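Local coordinates for trichomaglin (Trichosanthes lepiniana, PDB 1SGL), which probably cleaves RNA as an S-like ribonuclease of the ribonuclease T2 family, at residues Glu137-Val142 against Val155-Ser160. Residues are numbered along the deposited sequence; the frame is centred on the assembly and turned at random.
Sequences EDAGIV and VVAVES
Ala-157 turns its single methyl group to two side chains of residues 137-142, meeting Ala-139 on the last turn of helix 132-139 and Ile-141 just past its end. Both alanine methyls are carried toward the opposite segment by their own backbones, but not symmetrically: Ala-139 aims nearly straight at Ala-157, with CB of Ala-139 4.2 Å from CB of Ala-157, whereas Ala-157 aims more toward CD1 of Ile-141. Small side chains let the backbones come close here: CA of Ala-139 lies 6.6 Å from CA of Ala-157. Ile-141 makes the second touch with the end of its longer branch. Its CD1 stands 4.5 Å from CB of Ala-157; CG1 sits anti to the backbone C (chi1 -61°), and the extended chi2 of 180° carries the methyl out to full length toward the partner helix. CD1 of Ile-141 is also 4.4 Å from CB of Ala-139, so the three methyls form a nearly equilateral triangle. Ile-141 is buried and also touches Leu-136, Asp-153, Ile-154 and Leu-204, while Leu-136 also touches Ala-157 and so lines the same seam.

What brings Ile-141 round to this side is the helix end. Gly-140 takes a positive phi of 89° in a Schellman motif, its N bonded to O of Glu-137 at 3.0 Å, and the chain turns out of the helix there.

The contact thus joins the C-terminal end of helix 132-139 to helix 151-162 near the protein surface, through three apolar side chains burying just 67 Å², which implies a light, undirected van der Waals touch.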
loop_
_atom_site.group_PDB
_atom_site.type_symbol
_atom_site.label_atom_id
_atom_site.label_comp_id
_atom_site.label_asym_id
_atom_site.label_seq_id
_atom_site.Cartn_x
_atom_site.Cartn_y
_atom_site.Cartn_z
ATOM N N GLU A 137 4.052 -12.162 -10.706
ATOM C CA GLU A 137 4.807 -13.404 -10.714
ATOM C C GLU A 137 4.333 -14.309 -11.856
ATOM O O GLU A 137 5.147 -14.931 -12.535
ATOM C CB GLU A 137 4.654 -14.131 -9.375
ATOM C CG GLU A 137 5.856 -14.016 -8.446
ATOM C CD GLU A 137 6.113 -12.599 -7.939
ATOM O OE1 GLU A 137 6.504 -11.717 -8.747
ATOM O OE2 GLU A 137 5.925 -12.372 -6.717
ATOM N N ASP A 138 3.020 -14.374 -12.066
ATOM C CA ASP A 138 2.449 -15.196 -13.132
ATOM C C ASP A 138 2.935 -14.759 -14.506
ATOM O O ASP A 138 3.111 -15.588 -15.402
ATOM C CB ASP A 138 0.922 -15.124 -13.120
ATOM C CG ASP A 138 0.311 -15.957 -12.023
ATOM O OD1 ASP A 138 1.069 -16.544 -11.221
ATOM O OD2 ASP A 138 -0.932 -16.024 -11.961
ATOM N N ALA A 139 3.137 -13.455 -14.670
ATOM C CA ALA A 139 3.595 -12.920 -15.941
ATOM C C ALA A 139 5.109 -13.005 -16.076
ATOM O O ALA A 139 5.648 -12.737 -17.139
ATOM C CB ALA A 139 3.142 -11.479 -16.092
ATOM N N GLY A 140 5.795 -13.383 -15.005
ATOM C CA GLY A 140 7.245 -13.464 -15.071
ATOM C C GLY A 140 7.927 -12.150 -14.710
ATOM O O GLY A 140 9.091 -11.929 -15.036
ATOM N N ILE A 141 7.194 -11.258 -14.054
ATOM C CA ILE A 141 7.761 -9.984 -13.641
ATOM C C ILE A 141 8.155 -10.154 -12.172
ATOM O O ILE A 141 7.301 -10.234 -11.284
ATOM C CB ILE A 141 6.737 -8.844 -13.822
ATOM C CG1 ILE A 141 6.352 -8.744 -15.305
ATOM C CG2 ILE A 141 7.334 -7.511 -13.354
ATOM C CD1 ILE A 141 5.345 -7.662 -15.617
ATOM N N VAL A 142 9.455 -10.237 -11.924
ATOM C CA VAL A 142 9.951 -10.437 -10.570
ATOM C C VAL A 142 11.065 -9.465 -10.199
ATOM O O VAL A 142 11.714 -8.890 -11.070
ATOM C CB VAL A 142 10.472 -11.871 -10.403
ATOM C CG1 VAL A 142 9.340 -12.864 -10.646
ATOM C CG2 VAL A 142 11.595 -12.127 -11.387
ATOM N N VAL A 155 1.569 -2.838 -16.273
ATOM C CA VAL A 155 0.193 -2.361 -16.273
ATOM C C VAL A 155 -0.759 -3.425 -16.811
ATOM O O VAL A 155 -1.809 -3.688 -16.226
ATOM C CB VAL A 155 0.048 -1.083 -17.114
ATOM C CG1 VAL A 155 -1.408 -0.640 -17.153
ATOM C CG2 VAL A 155 0.908 0.015 -16.529
ATOM N N VAL A 156 -0.382 -4.054 -17.917
ATOM C CA VAL A 156 -1.223 -5.080 -18.518
ATOM C C VAL A 156 -1.428 -6.274 -17.592
ATOM O O VAL A 156 -2.508 -6.869 -17.554
ATOM C CB VAL A 156 -0.628 -5.565 -19.865
ATOM C CG1 VAL A 156 -1.399 -6.786 -20.374
ATOM C CG2 VAL A 156 -0.716 -4.447 -20.892
ATOM N N ALA A 157 -0.388 -6.622 -16.847
ATOM C CA ALA A 157 -0.475 -7.739 -15.928
ATOM C C ALA A 157 -1.513 -7.452 -14.834
ATOM O O ALA A 157 -2.372 -8.289 -14.542
ATOM C CB ALA A 157 0.893 -8.008 -15.312
ATOM N N VAL A 158 -1.437 -6.264 -14.237
ATOM C CA VAL A 158 -2.375 -5.893 -13.182
ATOM C C VAL A 158 -3.799 -5.758 -13.701
ATOM O O VAL A 158 -4.725 -6.294 -13.106
ATOM C CB VAL A 158 -1.965 -4.575 -12.492
ATOM C CG1 VAL A 158 -3.064 -4.126 -11.530
ATOM C CG2 VAL A 158 -0.660 -4.778 -11.752
ATOM N N GLU A 159 -3.979 -5.050 -14.811
ATOM C CA GLU A 159 -5.316 -4.888 -15.369
ATOM C C GLU A 159 -5.938 -6.228 -15.734
ATOM O O GLU A 159 -7.118 -6.455 -15.473
ATOM C CB GLU A 159 -5.295 -4.015 -16.620
ATOM C CG GLU A 159 -4.924 -2.573 -16.387
ATOM C CD GLU A 159 -4.800 -1.820 -17.689
ATOM O OE1 GLU A 159 -4.329 -2.432 -18.669
ATOM O OE2 GLU A 159 -5.149 -0.621 -17.741
ATOM N N SER A 160 -5.151 -7.108 -16.351
ATOM C CA SER A 160 -5.660 -8.415 -16.757
ATOM C C SER A 160 -6.071 -9.252 -15.563
ATOM O O SER A 160 -7.051 -9.986 -15.629
ATOM C CB SER A 160 -4.612 -9.194 -17.558
ATOM O OG SER A 160 -4.382 -8.588 -18.813
#